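Side-chain contacts in deoxyribodipyrimidine photo-lyase (Oryza sativa Japonica Group, PDB 3UMV), which uses light to split cyclobutane pyrimidine dimers in UV-damaged DNA back into pyrimidines, with FAD as its cofactor: residues A299-A302 and K303-R306; V151-L154 and R155-A158; M352-A355 and A356-R359; T176-A179 and K180-S184; S341-E345 and W346-T350. All coordinates share one frame; numbering follows the deposited sequence.

Interaction 1: A299-A302 and K303-R306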
loop_
_atom_site.group_PDB
_atom_site.type_symbol
_atom_site.label_atom_id
_atom_site.label_comp_id
_atom_site.label_asym_id
_atom_site.label_seq_id
_atom_site.Cartn_x
_atom_site.Cartn_y
_atom_site.Cartn_z
ATOM N N ALA A 299 9.433 -11.530 2.165
ATOM C CA ALA A 299 9.127 -12.832 2.760
ATOM C C ALA A 299 10.220 -13.873 2.486
ATOM O O ALA A 299 10.605 -14.611 3.387
ATOM C CB ALA A 299 7.784 -13.340 2.250
ATOM N N LEU A 300 10.705 -13.934 1.250
ATOM C CA LEU A 300 11.772 -14.872 0.892
ATOM C C LEU A 300 13.033 -14.635 1.712
ATOM O O LEU A 300 13.687 -15.579 2.159
ATOM C CB LEU A 300 12.127 -14.747 -0.590
ATOM C CG LEU A 300 11.088 -15.263 -1.568
ATOM C CD1 LEU A 300 11.354 -14.701 -2.957
ATOM C CD2 LEU A 300 11.046 -16.785 -1.579
ATOM N N GLU A 301 13.389 -13.373 1.876
ATOM C CA GLU A 301 14.593 -13.033 2.615
ATOM C C GLU A 301 14.406 -13.325 4.090
ATOM O O GLU A 301 15.360 -13.697 4.780
ATOM C CB GLU A 301 14.975 -11.572 2.377
ATOM C CG GLU A 301 15.305 -11.265 0.923
ATOM C CD GLU A 301 16.502 -12.058 0.436
ATOM O OE1 GLU A 301 17.332 -12.442 1.291
ATOM O OE2 GLU A 301 16.615 -12.305 -0.785
ATOM N N ALA A 302 13.186 -13.147 4.587
ATOM C CA ALA A 302 12.908 -13.499 5.975
ATOM C C ALA A 302 13.060 -15.008 6.165
ATOM O O ALA A 302 13.592 -15.460 7.166
ATOM C CB ALA A 302 11.519 -13.035 6.384
ATOM N N LYS A 303 12.606 -15.787 5.189
ATOM C CA LYS A 303 12.746 -17.232 5.302
ATOM C C LYS A 303 14.221 -17.620 5.408
ATOM O O LYS A 303 14.579 -18.522 6.153
ATOM C CB LYS A 303 12.081 -17.940 4.123
ATOM C CG LYS A 303 10.567 -17.937 4.192
ATOM C CD LYS A 303 9.986 -19.293 3.823
ATOM C CE LYS A 303 10.140 -20.280 4.966
ATOM N NZ LYS A 303 9.413 -21.547 4.688
ATOM N N LYS A 304 15.069 -16.924 4.662
ATOM C CA LYS A 304 16.499 -17.226 4.660
ATOM C C LYS A 304 17.175 -16.907 5.979
ATOM O O LYS A 304 18.291 -17.375 6.232
ATOM C CB LYS A 304 17.215 -16.517 3.510
ATOM C CG LYS A 304 16.965 -17.180 2.175
ATOM C CD LYS A 304 16.886 -16.177 1.045
ATOM C CE LYS A 304 18.252 -15.668 0.654
ATOM N NZ LYS A 304 18.124 -14.786 -0.538
ATOM N N CYS A 305 16.523 -16.125 6.834
ATOM C CA CYS A 305 17.133 -15.872 8.139
ATOM C C CYS A 305 16.284 -16.332 9.332
ATOM O O CYS A 305 16.599 -16.038 10.481
ATOM C CB CYS A 305 17.602 -14.420 8.270
ATOM S SG CYS A 305 16.323 -13.215 8.153
ATOM N N ARG A 306 15.240 -17.104 9.056
ATOM C CA ARG A 306 14.368 -17.608 10.112
ATOM C C ARG A 306 15.118 -18.414 11.186
ATOM O O ARG A 306 14.777 -18.334 12.368
ATOM C CB ARG A 306 13.238 -18.439 9.504
ATOM C CG ARG A 306 12.036 -18.640 10.412
ATOM C CD ARG A 306 12.142 -19.909 11.208
ATOM N NE ARG A 306 10.990 -20.105 12.080
ATOM C CZ ARG A 306 10.834 -21.140 12.899
ATOM N NH1 ARG A 306 11.764 -22.080 12.966
ATOM N NH2 ARG A 306 9.747 -21.228 13.661
#

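Interaction 2: V151-L154 and R155-A158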
loop_
_atom_site.group_PDB
_atom_site.type_symbol
_atom_site.label_atom_id
_atom_site.label_comp_id
_atom_site.label_asym_id
_atom_site.label_seq_id
_atom_site.Cartn_x
_atom_site.Cartn_y
_atom_site.Cartn_z
ATOM N N VAL A 151 -10.357 -1.196 -20.169
ATOM C CA VAL A 151 -10.784 -2.454 -20.775
ATOM C C VAL A 151 -11.950 -2.199 -21.726
ATOM O O VAL A 151 -11.973 -2.712 -22.846
ATOM C CB VAL A 151 -11.171 -3.492 -19.695
ATOM C CG1 VAL A 151 -11.860 -4.685 -20.321
ATOM C CG2 VAL A 151 -9.929 -3.942 -18.942
ATOM N N GLY A 152 -12.892 -1.370 -21.286
ATOM C CA GLY A 152 -14.024 -0.994 -22.118
ATOM C C GLY A 152 -13.620 -0.197 -23.347
ATOM O O GLY A 152 -14.167 -0.406 -24.427
ATOM N N ASP A 153 -12.676 0.726 -23.188
ATOM C CA ASP A 153 -12.172 1.493 -24.323
ATOM C C ASP A 153 -11.562 0.549 -25.354
ATOM O O ASP A 153 -11.855 0.638 -26.549
ATOM C CB ASP A 153 -11.126 2.519 -23.882
ATOM C CG ASP A 153 -11.706 3.606 -22.989
ATOM O OD1 ASP A 153 -12.947 3.764 -22.956
ATOM O OD2 ASP A 153 -10.912 4.310 -22.321
ATOM N N LEU A 154 -10.711 -0.362 -24.892
ATOM C CA LEU A 154 -10.097 -1.331 -25.797
ATOM C C LEU A 154 -11.110 -2.304 -26.389
ATOM O O LEU A 154 -10.993 -2.692 -27.549
ATOM C CB LEU A 154 -8.998 -2.113 -25.078
ATOM C CG LEU A 154 -7.767 -1.276 -24.771
ATOM C CD1 LEU A 154 -6.706 -2.129 -24.074
ATOM C CD2 LEU A 154 -7.223 -0.652 -26.056
ATOM N N ARG A 155 -12.086 -2.723 -25.596
ATOM C CA ARG A 155 -13.082 -3.663 -26.102
ATOM C C ARG A 155 -13.798 -3.077 -27.321
ATOM O O ARG A 155 -14.077 -3.776 -28.302
ATOM C CB ARG A 155 -14.107 -4.006 -25.024
ATOM C CG ARG A 155 -15.144 -5.029 -25.460
ATOM C CD ARG A 155 -14.488 -6.328 -25.900
ATOM N NE ARG A 155 -15.469 -7.379 -26.164
ATOM C CZ ARG A 155 -15.875 -8.266 -25.262
ATOM N NH1 ARG A 155 -15.381 -8.237 -24.029
ATOM N NH2 ARG A 155 -16.772 -9.187 -25.591
ATOM N N ARG A 156 -14.081 -1.785 -27.248
ATOM C CA ARG A 156 -14.861 -1.108 -28.275
ATOM C C ARG A 156 -14.033 -0.703 -29.497
ATOM O O ARG A 156 -14.526 -0.753 -30.625
ATOM C CB ARG A 156 -15.576 0.096 -27.660
ATOM C CG ARG A 156 -15.636 1.335 -28.534
ATOM C CD ARG A 156 -16.354 2.476 -27.819
ATOM N NE ARG A 156 -15.776 2.766 -26.507
ATOM C CZ ARG A 156 -16.201 2.231 -25.364
ATOM N NH1 ARG A 156 -15.618 2.552 -24.215
ATOM N NH2 ARG A 156 -17.212 1.370 -25.369
ATOM N N GLU A 157 -12.780 -0.318 -29.275
ATOM C CA GLU A 157 -11.941 0.220 -30.345
ATOM C C GLU A 157 -10.858 -0.734 -30.844
ATOM O O GLU A 157 -10.331 -0.559 -31.946
ATOM C CB GLU A 157 -11.305 1.543 -29.911
ATOM C CG GLU A 157 -12.315 2.618 -29.559
ATOM C CD GLU A 157 -13.249 2.943 -30.715
ATOM O OE1 GLU A 157 -12.884 2.660 -31.880
ATOM O OE2 GLU A 157 -14.349 3.480 -30.457
ATOM N N ALA A 158 -10.523 -1.737 -30.039
ATOM C CA ALA A 158 -9.503 -2.709 -30.417
ATOM C C ALA A 158 -9.753 -4.075 -29.773
ATOM O O ALA A 158 -8.944 -4.542 -28.966
ATOM C CB ALA A 158 -8.122 -2.191 -30.045
HETATM O O HOH W 1 -14.198 4.543 -25.555
#

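Interaction 3: M352-A355 and A356-R359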
loop_
_atom_site.group_PDB
_atom_site.type_symbol
_atom_site.label_atom_id
_atom_site.label_comp_id
_atom_site.label_asym_id
_atom_site.label_seq_id
_atom_site.Cartn_x
_atom_site.Cartn_y
_atom_site.Cartn_z
ATOM N N MET A 352 -24.347 0.901 16.748
ATOM C CA MET A 352 -25.674 1.519 16.675
ATOM C C MET A 352 -26.340 1.571 18.048
ATOM O O MET A 352 -26.956 2.576 18.402
ATOM C CB MET A 352 -26.576 0.780 15.679
ATOM C CG MET A 352 -26.103 0.899 14.228
ATOM S SD MET A 352 -27.064 -0.095 13.077
ATOM C CE MET A 352 -28.635 0.767 13.161
ATOM N N ASP A 353 -26.220 0.484 18.806
ATOM C CA ASP A 353 -26.774 0.411 20.156
ATOM C C ASP A 353 -26.253 1.525 21.051
ATOM O O ASP A 353 -26.911 1.920 22.016
ATOM C CB ASP A 353 -26.424 -0.926 20.826
ATOM C CG ASP A 353 -27.148 -2.099 20.221
ATOM O OD1 ASP A 353 -28.172 -1.881 19.538
ATOM O OD2 ASP A 353 -26.687 -3.249 20.434
ATOM N N HIS A 354 -25.059 2.020 20.744
ATOM C CA HIS A 354 -24.421 3.000 21.606
ATOM C C HIS A 354 -24.325 4.372 20.970
ATOM O O HIS A 354 -23.653 5.266 21.486
ATOM C CB HIS A 354 -23.065 2.468 22.066
ATOM C CG HIS A 354 -23.194 1.337 23.031
ATOM N ND1 HIS A 354 -23.234 1.528 24.393
ATOM C CD2 HIS A 354 -23.347 0.007 22.834
ATOM C CE1 HIS A 354 -23.386 0.365 24.998
ATOM N NE2 HIS A 354 -23.452 -0.576 24.076
ATOM N N ALA A 355 -25.031 4.535 19.853
ATOM C CA ALA A 355 -25.014 5.788 19.112
ATOM C C ALA A 355 -25.487 6.973 19.960
ATOM O O ALA A 355 -25.100 8.107 19.713
ATOM C CB ALA A 355 -25.870 5.673 17.850
ATOM N N ALA A 356 -26.328 6.714 20.953
ATOM C CA ALA A 356 -26.916 7.805 21.728
ATOM C C ALA A 356 -26.141 8.141 22.994
ATOM O O ALA A 356 -26.426 9.143 23.647
ATOM C CB ALA A 356 -28.381 7.499 22.069
ATOM N N ASP A 357 -25.170 7.307 23.345
ATOM C CA ASP A 357 -24.330 7.581 24.500
ATOM C C ASP A 357 -23.637 8.931 24.325
ATOM O O ASP A 357 -23.066 9.210 23.277
ATOM C CB ASP A 357 -23.277 6.492 24.680
ATOM C CG ASP A 357 -23.884 5.114 24.879
ATOM O OD1 ASP A 357 -25.128 4.999 24.951
ATOM O OD2 ASP A 357 -23.111 4.138 24.966
ATOM N N LYS A 358 -23.691 9.777 25.348
ATOM C CA LYS A 358 -22.984 11.046 25.265
ATOM C C LYS A 358 -21.483 10.779 25.364
ATOM O O LYS A 358 -21.020 10.026 26.230
ATOM C CB LYS A 358 -23.473 12.027 26.340
ATOM C CG LYS A 358 -22.452 12.358 27.408
ATOM C CD LYS A 358 -23.015 13.365 28.410
ATOM C CE LYS A 358 -23.050 14.776 27.833
ATOM N NZ LYS A 358 -21.675 15.310 27.611
ATOM N N ARG A 359 -20.733 11.338 24.424
ATOM C CA ARG A 359 -19.285 11.201 24.439
ATOM C C ARG A 359 -18.730 12.166 25.487
ATOM O O ARG A 359 -19.288 13.244 25.690
ATOM C CB ARG A 359 -18.701 11.525 23.055
ATOM C CG ARG A 359 -18.757 10.392 22.014
ATOM C CD ARG A 359 -20.173 10.049 21.515
ATOM N NE ARG A 359 -20.064 9.037 20.451
ATOM C CZ ARG A 359 -20.814 7.941 20.335
ATOM N NH1 ARG A 359 -21.793 7.687 21.187
ATOM N NH2 ARG A 359 -20.582 7.092 19.341
HETATM O O HOH W 2 -28.146 4.596 20.798
HETATM O O HOH W 3 -24.585 10.609 21.113
#

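Interaction 4: T176-A179 and K180-S184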
loop_
_atom_site.group_PDB
_atom_site.type_symbol
_atom_site.label_atom_id
_atom_site.label_comp_id
_atom_site.label_asym_id
_atom_site.label_seq_id
_atom_site.Cartn_x
_atom_site.Cartn_y
_atom_site.Cartn_z
ATOM N N THR A 176 -7.228 -16.210 -5.415
ATOM C CA THR A 176 -6.927 -17.596 -5.090
ATOM C C THR A 176 -6.852 -17.821 -3.579
ATOM O O THR A 176 -7.253 -18.873 -3.078
ATOM C CB THR A 176 -5.595 -18.010 -5.715
ATOM O OG1 THR A 176 -5.693 -17.901 -7.138
ATOM C CG2 THR A 176 -5.239 -19.437 -5.342
ATOM N N ALA A 177 -6.366 -16.825 -2.837
ATOM C CA ALA A 177 -6.146 -17.017 -1.397
ATOM C C ALA A 177 -7.435 -17.438 -0.703
ATOM O O ALA A 177 -7.458 -18.363 0.112
ATOM C CB ALA A 177 -5.607 -15.725 -0.762
ATOM N N SER A 178 -8.499 -16.714 -1.019
ATOM C CA SER A 178 -9.829 -17.050 -0.560
ATOM C C SER A 178 -10.818 -16.636 -1.632
ATOM O O SER A 178 -10.549 -15.734 -2.439
ATOM C CB SER A 178 -10.161 -16.359 0.763
ATOM O OG SER A 178 -11.438 -16.758 1.225
ATOM N N ALA A 179 -11.949 -17.322 -1.657
ATOM C CA ALA A 179 -13.025 -16.996 -2.575
ATOM C C ALA A 179 -13.976 -15.978 -1.955
ATOM O O ALA A 179 -14.936 -15.548 -2.597
ATOM C CB ALA A 179 -13.788 -18.266 -2.978
ATOM N N LYS A 180 -13.715 -15.593 -0.708
ATOM C CA LYS A 180 -14.610 -14.661 -0.024
ATOM C C LYS A 180 -13.864 -13.767 0.961
ATOM O O LYS A 180 -12.705 -14.019 1.263
ATOM C CB LYS A 180 -15.741 -15.412 0.679
ATOM C CG LYS A 180 -15.295 -16.315 1.816
ATOM C CD LYS A 180 -16.499 -16.847 2.574
ATOM C CE LYS A 180 -16.136 -17.219 4.000
ATOM N NZ LYS A 180 -14.920 -18.068 4.056
ATOM N N MET A 181 -14.524 -12.715 1.436
ATOM C CA MET A 181 -13.932 -11.884 2.473
ATOM C C MET A 181 -13.859 -12.710 3.754
ATOM O O MET A 181 -14.837 -13.334 4.163
ATOM C CB MET A 181 -14.733 -10.587 2.683
ATOM C CG MET A 181 -16.077 -10.751 3.344
ATOM S SD MET A 181 -16.895 -9.160 3.690
ATOM C CE MET A 181 -17.885 -9.004 2.206
ATOM N N GLU A 182 -12.684 -12.752 4.369
ATOM C CA GLU A 182 -12.487 -13.561 5.565
ATOM C C GLU A 182 -12.776 -12.791 6.849
ATOM O O GLU A 182 -12.570 -11.580 6.908
ATOM C CB GLU A 182 -11.058 -14.098 5.593
ATOM C CG GLU A 182 -10.771 -15.140 4.522
ATOM C CD GLU A 182 -11.563 -16.397 4.731
ATOM O OE1 GLU A 182 -11.968 -17.013 3.723
ATOM O OE2 GLU A 182 -11.763 -16.772 5.909
ATOM N N TYR A 183 -13.245 -13.494 7.875
ATOM C CA TYR A 183 -13.558 -12.837 9.146
ATOM C C TYR A 183 -12.327 -12.217 9.833
ATOM O O TYR A 183 -12.391 -11.102 10.364
ATOM C CB TYR A 183 -14.274 -13.796 10.109
ATOM C CG TYR A 183 -14.620 -13.099 11.392
ATOM C CD1 TYR A 183 -13.777 -13.169 12.496
ATOM C CD2 TYR A 183 -15.765 -12.320 11.485
ATOM C CE1 TYR A 183 -14.082 -12.497 13.662
ATOM C CE2 TYR A 183 -16.076 -11.647 12.646
ATOM C CZ TYR A 183 -15.234 -11.728 13.728
ATOM O OH TYR A 183 -15.550 -11.050 14.889
ATOM N N SER A 184 -11.210 -12.930 9.816
ATOM C CA SER A 184 -10.031 -12.512 10.565
ATOM C C SER A 184 -8.723 -13.099 10.038
ATOM O O SER A 184 -8.709 -13.919 9.100
ATOM C CB SER A 184 -10.178 -12.919 12.023
ATOM O OG SER A 184 -10.149 -14.342 12.120
#

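Interaction 5: S341-E345 and W346-T350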
loop_
_atom_site.group_PDB
_atom_site.type_symbol
_atom_site.label_atom_id
_atom_site.label_comp_id
_atom_site.label_asym_id
_atom_site.label_seq_id
_atom_site.Cartn_x
_atom_site.Cartn_y
_atom_site.Cartn_z
ATOM N N SER A 341 -20.844 0.536 6.656
ATOM C CA SER A 341 -21.628 -0.545 6.077
ATOM C C SER A 341 -20.758 -1.756 5.733
ATOM O O SER A 341 -21.256 -2.856 5.634
ATOM C CB SER A 341 -22.446 -0.066 4.870
ATOM O OG SER A 341 -21.604 0.508 3.889
ATOM N N GLY A 342 -19.452 -1.540 5.611
ATOM C CA GLY A 342 -18.529 -2.605 5.283
ATOM C C GLY A 342 -18.103 -3.428 6.488
ATOM O O GLY A 342 -17.489 -4.491 6.330
ATOM N N ALA A 343 -18.405 -2.948 7.694
ATOM C CA ALA A 343 -18.115 -3.732 8.904
ATOM C C ALA A 343 -19.051 -4.939 9.064
ATOM O O ALA A 343 -20.099 -5.028 8.427
ATOM C CB ALA A 343 -18.146 -2.855 10.171
ATOM N N TRP A 344 -18.658 -5.877 9.923
ATOM C CA TRP A 344 -19.474 -7.059 10.187
ATOM C C TRP A 344 -20.736 -6.686 10.977
ATOM O O TRP A 344 -20.736 -5.695 11.702
ATOM C CB TRP A 344 -18.648 -8.118 10.927
ATOM C CG TRP A 344 -18.269 -9.319 10.082
ATOM C CD1 TRP A 344 -18.785 -10.580 10.180
ATOM C CD2 TRP A 344 -17.292 -9.369 9.031
ATOM N NE1 TRP A 344 -18.194 -11.406 9.254
ATOM C CE2 TRP A 344 -17.275 -10.687 8.539
ATOM C CE3 TRP A 344 -16.425 -8.431 8.469
ATOM C CZ2 TRP A 344 -16.427 -11.090 7.506
ATOM C CZ3 TRP A 344 -15.590 -8.828 7.437
ATOM C CH2 TRP A 344 -15.595 -10.145 6.966
ATOM N N GLU A 345 -21.802 -7.475 10.847
ATOM C CA GLU A 345 -23.080 -7.136 11.492
ATOM C C GLU A 345 -22.990 -6.944 13.013
ATOM O O GLU A 345 -23.619 -6.039 13.563
ATOM C CB GLU A 345 -24.164 -8.166 11.141
ATOM C CG GLU A 345 -25.554 -7.710 11.505
ATOM C CD GLU A 345 -26.611 -8.759 11.215
ATOM O OE1 GLU A 345 -27.810 -8.421 11.270
ATOM O OE2 GLU A 345 -26.245 -9.919 10.941
ATOM N N TRP A 346 -22.191 -7.761 13.696
ATOM C CA TRP A 346 -22.101 -7.647 15.147
ATOM C C TRP A 346 -21.582 -6.265 15.521
ATOM O O TRP A 346 -22.023 -5.676 16.499
ATOM C CB TRP A 346 -21.192 -8.727 15.736
ATOM C CG TRP A 346 -19.717 -8.496 15.517
ATOM C CD1 TRP A 346 -18.961 -8.974 14.492
ATOM C CD2 TRP A 346 -18.826 -7.737 16.354
ATOM N NE1 TRP A 346 -17.656 -8.558 14.629
ATOM C CE2 TRP A 346 -17.549 -7.795 15.760
ATOM C CE3 TRP A 346 -18.987 -7.007 17.538
ATOM C CZ2 TRP A 346 -16.440 -7.166 16.308
ATOM C CZ3 TRP A 346 -17.881 -6.374 18.086
ATOM C CH2 TRP A 346 -16.621 -6.460 17.462
ATOM N N ALA A 347 -20.625 -5.774 14.736
ATOM C CA ALA A 347 -19.958 -4.504 15.018
ATOM C C ALA A 347 -20.875 -3.338 14.676
ATOM O O ALA A 347 -20.971 -2.351 15.417
ATOM C CB ALA A 347 -18.663 -4.406 14.256
ATOM N N ARG A 348 -21.555 -3.439 13.541
ATOM C CA ARG A 348 -22.522 -2.403 13.195
ATOM C C ARG A 348 -23.576 -2.258 14.272
ATOM O O ARG A 348 -23.889 -1.146 14.692
ATOM C CB ARG A 348 -23.161 -2.678 11.831
ATOM C CG ARG A 348 -22.162 -2.547 10.685
ATOM C CD ARG A 348 -22.755 -2.814 9.305
ATOM N NE ARG A 348 -22.816 -4.232 8.937
ATOM C CZ ARG A 348 -23.947 -4.921 8.799
ATOM N NH1 ARG A 348 -25.116 -4.338 9.036
ATOM N NH2 ARG A 348 -23.915 -6.200 8.430
ATOM N N LYS A 349 -24.105 -3.382 14.739
ATOM C CA LYS A 349 -25.179 -3.352 15.732
ATOM C C LYS A 349 -24.716 -2.781 17.073
ATOM O O LYS A 349 -25.421 -1.992 17.705
ATOM C CB LYS A 349 -25.786 -4.739 15.903
ATOM C CG LYS A 349 -26.602 -5.164 14.690
ATOM C CD LYS A 349 -26.985 -6.631 14.738
ATOM C CE LYS A 349 -28.108 -6.888 15.707
ATOM N NZ LYS A 349 -28.500 -8.334 15.779
ATOM N N THR A 350 -23.525 -3.169 17.509
ATOM C CA THR A 350 -23.057 -2.680 18.798
ATOM C C THR A 350 -22.779 -1.178 18.742
ATOM O O THR A 350 -23.058 -0.458 19.687
ATOM C CB THR A 350 -21.829 -3.458 19.330
ATOM O OG1 THR A 350 -21.674 -3.182 20.727
ATOM C CG2 THR A 350 -20.569 -3.040 18.615
HETATM O O HOH W 4 -29.375 -9.209 13.250
#

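Interaction 1: A299-A302 and K303-R306
K304 folds back along the helix to reach E301, one turn earlier, and the path of its side chain shows how an i, i+3 salt bridge is built. K304 CB lies 3.6 Å from E301 O. CG is turned beside its own backbone N (chi1 -76°), which carries the chain back toward the preceding turn, and K304 CD then rests 3.4 Å from L300 O. A further bend brings K304 CE to 3.4 Å from E301 OE1. At the tip K304 NZ meets both carboxylate oxygens: the firmer bond runs to E301 OE2 at 2.9 Å, met on the syn side but 28° out of the carboxylate plane, while the one to OE1 is weak. E301 bends at chi2 (-62°), and the two side chains lie alongside each other, pointing the same way. A further salt bridge gives E301 OE2 a second cationic partner, R297. The pair lies on helix 295-305, where A299 and A302 pack on helix 310-333 and E301 touches helices 246-254 and 260-263; R306, farther along the chain, reaches D314 of helix 310-333 by a salt bridge.

Interaction 2: V151-L154 and R155-A158
V151 starts the walk with an ordinary i, i+4 helix bond, V151 O accepting R155 N at 2.8 Å. G152 does more with its carbonyl. Besides taking R156 N at 3.1 Å, G152 O lies over one face of the R156 guanidinium, 3.2 Å above the plane and displaced toward the rim, without forming a hydrogen bond to NH1. D153 supplies the charge: its OD1 meets R156 NH1 at 3.2 Å in a salt bridge, lying at the edge of the guanidinium, close to its plane, and using its anti lone pair. The two side chains run side by side, yet their flat groups are turned 68° apart and the bond is bent (141°). A water completes a small ring, donating to D153 OD1 and accepting from R156 NE at 2.6 Å. The bend of R156 at chi3 (54°) swings the guanidinium back over the preceding turn. L154 takes no part in the salt bridge; its CD2 comes 4.4 Å from A158 CB. Helix 141-157 is the crossover of a beta-alpha-beta unit between strands 132-135 and 162-166; L154 packs on V163 of the latter and on P122 and V125 of helix 120-127, leaving the salt bridge at the surface.

Interaction 3: M352-A355 and A356-R359
H354 and D357 form a histidine-carboxylate pair across a single tight turn, with the ring and the carboxylate almost perpendicular, 86° between their planes. H354 ND1 donates to D357 OD2 over 2.7 Å. The oxygen lies in the ring plane, whereas the nitrogen comes in on the syn side of the carboxylate, somewhat out of its plane. D357 carries CG beside its backbone N (chi1 -60°), which brings the carboxylate back over the turn to the imidazole. H354 NE2 bonds E451, and D357 OD2 also accepts from V454 N, so both partners of the pair are fixed from the loop that faces them. The backbone beneath is a type I beta turn from H354 to D357, following the end of helix 345-353, and it closes through D357 N to H354 O at 3.2 Å. The same oxygen, H354 O, takes a second, straighter bond from R359 NH1 at 3.1 Å, 162° at the hydrogen. R359 NH1 also donates to D357 O at 2.9 Å, both acceptors lying near the guanidinium plane, so one nitrogen clamps the first and last carbonyls of the turn. A water bridges A355 O and D357 O, while R359 NE reaches T407 O.

Interaction 4: T176-A179 and K180-S184
S178 and E182 meet hydroxyl to carboxylate, with K180 arching over from the intervening loop. S178 OG donates to E182 OE1 at 2.6 Å, on the anti lone pair that faces away from the other carboxylate oxygen. OG stands opposite its own backbone N (chi1 -177°), where it can also receive an N-H: K180 N bonds S178 OG at 3.2 Å and nearly straight, 166°. E182 bends at chi2 (-66°), which folds its carboxylate back toward the serine. K180 approaches from a different direction. Its chain runs extended until a bend at chi4 and sets K180 NZ 3.2 Å from E182 OE1, above the carboxylate plane. K191 also forms a salt bridge to OE1, and its NZ bonds S178 OG as well, so the two ammonium groups share one anion that probably eases their closeness. E182 OE2 is taken by T187 OG1. A glutamine in place of E182 would probably leave K180 and K191 close together without the negative charge they now share. Around this cluster, N329 bonds both K180 O and E182 N, while Y333 bonds S178 O, which ties the connection between helices 174-177 and 185-193 to helix 310-333. The serine hydroxyl accepting the backbone N-H two residues on is the signature of an ST turn, here with the same hydroxyl passing its proton side to an acid.

Interaction 5: S341-E345 and W346-T350
The chain leaves a short 3-10 segment and enters helix 345-353 at W344, the N-cap residue, whose carbonyl oxygen W344 O takes R348 N at 3.0 Å. R348 then sends its side chain back past the start of the helix. Its CG is turned beside the backbone N, and a bend at chi3 (-84°) brings R348 NE to A343 O, 2.9 Å away. The bond is fairly straight, 161° at the hydrogen, with the oxygen in the guanidinium plane although the donor sits above the carbonyl plane. One face of the guanidinium lies on the backbone of E345, whose CA is 3.3 Å from R348 NH2. The carboxylate of E345 is nearly parallel to the guanidinium but does not reach it. Instead the E345 side chain crosses that of K349, with E345 CG 3.7 Å from K349 CD, and a single water joins the two charges, donating to E345 OE1 at 2.6 Å and accepting from K349 NZ. Separately, W344 CB touches W346 CD1 at 3.7 Å, and A347 CB lies over the centre of one face of that indole. Were R348 replaced by an alanine, A343 O would probably lose this side-chain donor and the backbone at E345 the guanidinium lying over it. Y183 meets W344 edge-to-face and also touches W346. The chemistry implies that R348 adds a side-chain bond to the main-chain bonds of the helix start, while E345 and K349 are bridged by a water rather than paired directly.

In the fold
Followed from the N terminus, the five contacts come in series, and none nests within or crosses another. Each is local: 1 and 2 run along a helix, 3 and 4 lie in turns or links, and 5 at a helix start. Interaction 2 lies on the crossover helix of the alpha/beta domain; interaction 4 follows in the link between helices 174-177 and 185-193. Interaction 1 lies in the later part of helix 295-305, its nearest atoms about 14 Å from interaction 4, and both lean on helix 310-333. Interactions 5 and 3 then sit at the start and end of helix 345-353, with centres about 14 Å apart. Interactions 4 and 5 touch directly through M181, E182 and Y183 against W344 and W346.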